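Local coordinates for dopamine N-acetyltransferase-like Protein (Tribolium castaneum, PDB 6V3T), which probably transfers acyl groups from coenzyme A thioesters, acetyl-CoA among them, to the amine of arylalkylamines such as serotonin, at residues Asp24-His36 and Asp92-Asn104. Numbering follows the deposited sequence.
Sequences DEPLNASVGLCVH and DNIKYQRIFGLLN. With ACO (acetyl coenzyme *a), chain G.
Leu27, Val31 and Leu33 pack against Ile99 where the short helix 26-31 meets helix 94-108 beside the acetyl-CoA site of this GNAT-type acetyltransferase fold. The two run roughly antiparallel, at 145°, with segment axes 10.0 Å apart. The contact is mainly apolar, and no hydrogen bond joins the two segments. Ile99 is its hub: CG2, anti to the backbone N, meets Leu27 CD2 at 3.7 Å and also faces the acetyl methyl, while CG1 and CD1 reach Val31 CG2. Leu27 CD1 and CD2 extend the layer to Leu102 and Leu103 respectively, and both Leu27 and Leu102 touch Tyr196 of a loop. Beyond the helix end, where Gly32 turns with positive phi, Leu33 CD1 lies against Lys95 CB and the first turn of helix 94-108, and Leu43 of helix 41-52 also touches Leu33. The aliphatic chain of Lys95 passes the carbonyl oxygens of Val31 and Gly32. Polar contacts gather at Glu25, the N-cap of helix 26-31. Its CG stands anti to the backbone N (chi1 -171°) and the chain bends at chi2, bringing the carboxylate back to the helix start and beside the thioester. OE2 is hydrogen-bonded to Thr163 OG1, an acetyl-CoA-binding residue. An alanine in place of Glu25 would probably leave Asn28 N without its capping acceptor and Thr163 OG1 without this partner, and open a gap beside the acetyl group. Asn28 N donates to Glu25 OE1 over 2.8 Å, nearly straight at 168°, and the same oxygen lies 3.1 Å from the acetyl carbon CH3 of acetyl-CoA.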
loop_
_atom_site.group_PDB
_atom_site.type_symbol
_atom_site.label_atom_id
_atom_site.label_comp_id
_atom_site.label_asym_id
_atom_site.label_seq_id
_atom_site.Cartn_x
_atom_site.Cartn_y
_atom_site.Cartn_z
ATOM N N ASP A 24 -11.553 -4.186 3.014
ATOM C CA ASP A 24 -11.944 -3.284 4.138
ATOM C C ASP A 24 -10.829 -2.263 4.401
ATOM O O ASP A 24 -10.813 -1.663 5.484
ATOM C CB ASP A 24 -12.356 -4.050 5.406
ATOM C CG ASP A 24 -11.601 -5.342 5.664
ATOM O OD1 ASP A 24 -10.524 -5.517 5.057
ATOM O OD2 ASP A 24 -12.104 -6.171 6.467
ATOM N N GLU A 25 -9.967 -2.023 3.419
ATOM C CA GLU A 25 -8.973 -0.932 3.467
ATOM C C GLU A 25 -9.753 0.378 3.501
ATOM O O GLU A 25 -10.722 0.530 2.780
ATOM C CB GLU A 25 -8.031 -1.073 2.277
ATOM C CG GLU A 25 -6.843 -0.142 2.320
ATOM C CD GLU A 25 -7.071 1.188 1.633
ATOM O OE1 GLU A 25 -8.006 1.264 0.824
ATOM O OE2 GLU A 25 -6.323 2.136 1.917
ATOM N N PRO A 26 -9.381 1.337 4.368
ATOM C CA PRO A 26 -10.105 2.605 4.506
ATOM C C PRO A 26 -10.506 3.329 3.216
ATOM O O PRO A 26 -11.669 3.563 3.036
ATOM C CB PRO A 26 -9.102 3.485 5.260
ATOM C CG PRO A 26 -8.351 2.501 6.121
ATOM C CD PRO A 26 -8.240 1.242 5.289
ATOM N N LEU A 27 -9.542 3.704 2.383
ATOM C CA LEU A 27 -9.807 4.453 1.131
ATOM C C LEU A 27 -10.792 3.670 0.263
ATOM O O LEU A 27 -11.851 4.210 -0.034
ATOM C CB LEU A 27 -8.495 4.666 0.384
ATOM C CG LEU A 27 -8.621 5.500 -0.883
ATOM C CD1 LEU A 27 -9.401 6.771 -0.600
ATOM C CD2 LEU A 27 -7.246 5.820 -1.450
ATOM N N ASN A 28 -10.427 2.442 -0.100
ATOM C CA ASN A 28 -11.247 1.475 -0.873
ATOM C C ASN A 28 -12.689 1.546 -0.386
ATOM O O ASN A 28 -13.579 1.752 -1.214
ATOM C CB ASN A 28 -10.716 0.052 -0.706
ATOM C CG ASN A 28 -11.609 -0.987 -1.338
ATOM O OD1 ASN A 28 -12.791 -1.051 -1.042
ATOM N ND2 ASN A 28 -11.049 -1.811 -2.201
ATOM N N ALA A 29 -12.885 1.369 0.921
ATOM C CA ALA A 29 -14.201 1.358 1.597
ATOM C C ALA A 29 -15.001 2.601 1.207
ATOM O O ALA A 29 -16.177 2.440 0.840
ATOM C CB ALA A 29 -14.024 1.286 3.089
ATOM N N SER A 30 -14.381 3.784 1.266
ATOM C CA SER A 30 -15.081 5.091 1.153
ATOM C C SER A 30 -15.579 5.324 -0.280
ATOM O O SER A 30 -16.399 6.251 -0.451
ATOM C CB SER A 30 -14.220 6.231 1.619
ATOM O OG SER A 30 -13.204 6.531 0.680
ATOM N N VAL A 31 -15.086 4.549 -1.261
ATOM C CA VAL A 31 -15.553 4.581 -2.684
ATOM C C VAL A 31 -16.152 3.218 -3.063
ATOM O O VAL A 31 -16.986 3.194 -3.984
ATOM C CB VAL A 31 -14.431 4.978 -3.669
ATOM C CG1 VAL A 31 -13.624 6.171 -3.183
ATOM C CG2 VAL A 31 -13.503 3.819 -3.997
ATOM N N GLY A 32 -15.708 2.131 -2.419
ATOM C CA GLY A 32 -16.208 0.758 -2.630
ATOM C C GLY A 32 -15.876 0.252 -4.020
ATOM O O GLY A 32 -16.765 0.295 -4.876
ATOM N N LEU A 33 -14.636 -0.193 -4.240
ATOM C CA LEU A 33 -14.159 -0.758 -5.533
ATOM C C LEU A 33 -14.201 -2.288 -5.471
ATOM O O LEU A 33 -14.742 -2.885 -6.408
ATOM C CB LEU A 33 -12.739 -0.259 -5.810
ATOM C CG LEU A 33 -12.253 -0.400 -7.253
ATOM C CD1 LEU A 33 -12.841 0.681 -8.141
ATOM C CD2 LEU A 33 -10.740 -0.353 -7.323
ATOM N N CYS A 34 -13.649 -2.889 -4.411
ATOM C CA CYS A 34 -13.471 -4.362 -4.265
ATOM C C CYS A 34 -14.224 -4.862 -3.030
ATOM O O CYS A 34 -14.515 -4.034 -2.147
ATOM C CB CYS A 34 -11.995 -4.730 -4.161
ATOM S SG CYS A 34 -10.935 -3.769 -5.273
ATOM N N VAL A 35 -14.513 -6.168 -2.975
ATOM C CA VAL A 35 -15.442 -6.790 -1.983
ATOM C C VAL A 35 -15.037 -8.256 -1.732
ATOM O O VAL A 35 -14.631 -8.951 -2.713
ATOM C CB VAL A 35 -16.902 -6.665 -2.463
ATOM C CG1 VAL A 35 -17.454 -5.256 -2.278
ATOM C CG2 VAL A 35 -17.052 -7.105 -3.911
ATOM N N HIS A 36 -15.173 -8.706 -0.472
ATOM C CA HIS A 36 -14.710 -10.018 0.072
ATOM C C HIS A 36 -14.960 -11.137 -0.944
ATOM O O HIS A 36 -16.086 -11.202 -1.460
ATOM C CB HIS A 36 -15.402 -10.325 1.420
ATOM C CG HIS A 36 -15.186 -11.712 1.958
ATOM N ND1 HIS A 36 -14.221 -11.998 2.910
ATOM C CD2 HIS A 36 -15.827 -12.883 1.725
ATOM C CE1 HIS A 36 -14.265 -13.282 3.219
ATOM N NE2 HIS A 36 -15.238 -13.849 2.503
ATOM N N ASP A 92 -11.570 3.741 -17.711
ATOM C CA ASP A 92 -12.809 4.563 -17.585
ATOM C C ASP A 92 -13.674 3.939 -16.491
ATOM O O ASP A 92 -14.854 3.660 -16.749
ATOM C CB ASP A 92 -13.450 4.779 -18.962
ATOM C CG ASP A 92 -14.943 4.504 -19.079
ATOM O OD1 ASP A 92 -15.650 4.461 -18.097
ATOM O OD2 ASP A 92 -15.374 4.335 -20.155
ATOM N N ASN A 93 -13.081 3.756 -15.300
ATOM C CA ASN A 93 -13.782 3.304 -14.074
ATOM C C ASN A 93 -13.649 4.412 -13.030
ATOM O O ASN A 93 -12.532 4.645 -12.550
ATOM C CB ASN A 93 -13.240 1.960 -13.604
ATOM C CG ASN A 93 -13.826 1.500 -12.286
ATOM O OD1 ASN A 93 -14.424 2.285 -11.549
ATOM N ND2 ASN A 93 -13.645 0.227 -11.976
ATOM N N ILE A 94 -14.765 5.063 -12.715
ATOM C CA ILE A 94 -14.806 6.374 -12.009
ATOM C C ILE A 94 -14.229 6.165 -10.604
ATOM O O ILE A 94 -13.345 6.934 -10.220
ATOM C CB ILE A 94 -16.237 6.959 -12.008
ATOM C CG1 ILE A 94 -16.882 6.917 -13.404
ATOM C CG2 ILE A 94 -16.235 8.371 -11.428
ATOM C CD1 ILE A 94 -17.786 5.714 -13.668
ATOM N N LYS A 95 -14.655 5.102 -9.919
ATOM C CA LYS A 95 -14.178 4.711 -8.562
ATOM C C LYS A 95 -12.651 4.661 -8.542
ATOM O O LYS A 95 -12.039 5.259 -7.623
ATOM C CB LYS A 95 -14.777 3.357 -8.174
ATOM C CG LYS A 95 -16.263 3.443 -7.881
ATOM C CD LYS A 95 -16.949 2.174 -7.487
ATOM C CE LYS A 95 -18.177 2.483 -6.666
ATOM N NZ LYS A 95 -19.341 1.634 -6.974
ATOM N N TYR A 96 -12.077 3.975 -9.532
ATOM C CA TYR A 96 -10.622 3.715 -9.668
ATOM C C TYR A 96 -9.882 5.049 -9.773
ATOM O O TYR A 96 -8.822 5.198 -9.145
ATOM C CB TYR A 96 -10.349 2.824 -10.881
ATOM C CG TYR A 96 -8.903 2.437 -11.037
ATOM C CD1 TYR A 96 -7.990 3.315 -11.600
ATOM C CD2 TYR A 96 -8.440 1.199 -10.615
ATOM C CE1 TYR A 96 -6.656 2.978 -11.746
ATOM C CE2 TYR A 96 -7.108 0.844 -10.755
ATOM C CZ TYR A 96 -6.213 1.739 -11.320
ATOM O OH TYR A 96 -4.893 1.428 -11.453
ATOM N N GLN A 97 -10.428 5.983 -10.553
ATOM C CA GLN A 97 -9.839 7.334 -10.754
ATOM C C GLN A 97 -9.838 8.092 -9.426
ATOM O O GLN A 97 -8.913 8.880 -9.201
ATOM C CB GLN A 97 -10.584 8.139 -11.827
ATOM C CG GLN A 97 -9.849 8.195 -13.159
ATOM C CD GLN A 97 -10.322 7.124 -14.108
ATOM O OE1 GLN A 97 -9.818 6.000 -14.141
ATOM N NE2 GLN A 97 -11.333 7.464 -14.883
ATOM N N ARG A 98 -10.842 7.871 -8.586
ATOM C CA ARG A 98 -10.993 8.608 -7.308
ATOM C C ARG A 98 -9.901 8.111 -6.357
ATOM O O ARG A 98 -9.142 8.947 -5.839
ATOM C CB ARG A 98 -12.437 8.464 -6.822
ATOM C CG ARG A 98 -13.434 8.973 -7.854
ATOM C CD ARG A 98 -14.876 8.905 -7.411
ATOM N NE ARG A 98 -15.603 10.138 -7.682
ATOM C CZ ARG A 98 -16.836 10.390 -7.253
ATOM N NH1 ARG A 98 -17.410 11.547 -7.536
ATOM N NH2 ARG A 98 -17.491 9.488 -6.541
ATOM N N ILE A 99 -9.747 6.797 -6.239
ATOM C CA ILE A 99 -8.671 6.194 -5.409
ATOM C C ILE A 99 -7.318 6.652 -5.953
ATOM O O ILE A 99 -6.616 7.399 -5.260
ATOM C CB ILE A 99 -8.761 4.662 -5.383
ATOM C CG1 ILE A 99 -10.037 4.172 -4.693
ATOM C CG2 ILE A 99 -7.515 4.089 -4.734
ATOM C CD1 ILE A 99 -10.102 2.675 -4.496
ATOM N N PHE A 100 -6.949 6.197 -7.142
ATOM C CA PHE A 100 -5.549 6.263 -7.625
ATOM C C PHE A 100 -5.201 7.665 -8.129
ATOM O O PHE A 100 -4.004 8.017 -8.165
ATOM C CB PHE A 100 -5.328 5.182 -8.666
ATOM C CG PHE A 100 -5.254 3.811 -8.058
ATOM C CD1 PHE A 100 -4.213 3.466 -7.232
ATOM C CD2 PHE A 100 -6.225 2.869 -8.291
ATOM C CE1 PHE A 100 -4.133 2.205 -6.667
ATOM C CE2 PHE A 100 -6.135 1.603 -7.734
ATOM C CZ PHE A 100 -5.090 1.276 -6.922
ATOM N N GLY A 101 -6.207 8.455 -8.494
ATOM C CA GLY A 101 -6.017 9.879 -8.821
ATOM C C GLY A 101 -5.434 10.614 -7.638
ATOM O O GLY A 101 -4.429 11.318 -7.822
ATOM N N LEU A 102 -6.048 10.419 -6.464
ATOM C CA LEU A 102 -5.597 10.960 -5.154
ATOM C C LEU A 102 -4.167 10.493 -4.880
ATOM O O LEU A 102 -3.294 11.353 -4.642
ATOM C CB LEU A 102 -6.541 10.472 -4.052
ATOM C CG LEU A 102 -6.117 10.818 -2.625
ATOM C CD1 LEU A 102 -6.164 12.321 -2.399
ATOM C CD2 LEU A 102 -6.985 10.092 -1.605
ATOM N N LEU A 103 -3.941 9.180 -4.903
ATOM C CA LEU A 103 -2.613 8.594 -4.597
ATOM C C LEU A 103 -1.553 9.209 -5.524
ATOM O O LEU A 103 -0.568 9.782 -5.013
ATOM C CB LEU A 103 -2.696 7.076 -4.739
ATOM C CG LEU A 103 -3.562 6.382 -3.690
ATOM C CD1 LEU A 103 -3.465 4.877 -3.809
ATOM C CD2 LEU A 103 -3.170 6.800 -2.283
ATOM N N ASN A 104 -1.752 9.125 -6.837
ATOM C CA ASN A 104 -0.710 9.498 -7.822
ATOM C C ASN A 104 -0.538 11.027 -7.813
ATOM O O ASN A 104 0.617 11.479 -7.797
ATOM C CB ASN A 104 -1.003 8.850 -9.173
ATOM C CG ASN A 104 -0.834 7.342 -9.134
ATOM O OD1 ASN A 104 0.279 6.829 -9.159
ATOM N ND2 ASN A 104 -1.928 6.609 -9.072
HETATM N N1A ACO G . -7.638 0.059 16.828
HETATM C C2A ACO G . -6.678 0.907 17.223
HETATM N N3A ACO G . -5.376 0.709 16.958
HETATM C C4A ACO G . -4.967 -0.368 16.270
HETATM C C5A ACO G . -5.957 -1.325 15.820
HETATM C C6A ACO G . -7.350 -1.049 16.145
HETATM N N6A ACO G . -8.306 -1.899 15.756
HETATM N N7A ACO G . -5.305 -2.288 15.174
HETATM C C8A ACO G . -3.992 -1.979 15.212
HETATM N N9A ACO G . -3.805 -0.843 15.881
HETATM C C1B ACO G . -2.505 -0.217 16.070
HETATM C C2B ACO G . -1.715 -0.784 17.215
HETATM O O2B ACO G . -1.936 -0.053 18.404
HETATM C C3B ACO G . -0.311 -0.604 16.698
HETATM O O3B ACO G . 0.095 0.727 16.911
HETATM P P3B ACO G . 1.101 1.023 18.112
HETATM O O7A ACO G . 0.753 2.430 18.552
HETATM O O8A ACO G . 0.667 -0.056 19.090
HETATM O O9A ACO G . 2.442 0.874 17.398
HETATM C C4B ACO G . -0.404 -0.768 15.208
HETATM O O4B ACO G . -1.755 -0.543 14.904
HETATM C C5B ACO G . -0.008 -2.133 14.747
HETATM O O5B ACO G . -1.055 -3.066 14.903
HETATM P P1A ACO G . -0.816 -4.465 14.194
HETATM O O1A ACO G . 0.670 -4.716 14.127
HETATM O O2A ACO G . -1.705 -5.542 14.723
HETATM O O3A ACO G . -1.418 -4.117 12.753
HETATM P P2A ACO G . -2.493 -5.117 12.111
HETATM O O4A ACO G . -1.889 -6.510 12.189
HETATM O O5A ACO G . -3.820 -4.898 12.793
HETATM O O6A ACO G . -2.598 -4.406 10.627
HETATM C CBP ACO G . -4.184 -3.522 8.860
HETATM C CCP ACO G . -3.624 -4.716 9.649
HETATM C CDP ACO G . -3.104 -2.458 8.760
HETATM C CEP ACO G . -5.387 -3.038 9.644
HETATM C CAP ACO G . -4.695 -3.905 7.422
HETATM O OAP ACO G . -5.921 -4.637 7.547
HETATM C C9P ACO G . -4.961 -2.757 6.381
HETATM O O9P ACO G . -6.093 -2.293 6.226
HETATM N N8P ACO G . -3.915 -2.291 5.626
HETATM C C7P ACO G . -3.991 -1.185 4.667
HETATM C C6P ACO G . -2.904 -0.100 4.824
HETATM C C5P ACO G . -2.243 0.346 3.532
HETATM O O5P ACO G . -1.056 0.192 3.346
HETATM N N4P ACO G . -3.015 0.950 2.629
HETATM C C3P ACO G . -2.500 1.598 1.403
HETATM C C2P ACO G . -3.022 1.078 0.048
HETATM S S1P ACO G . -4.191 2.163 -0.745
HETATM C C ACO G . -5.134 1.136 -1.707
HETATM O O ACO G . -4.636 0.173 -2.271
HETATM C CH3 ACO G . -6.601 1.387 -1.905
#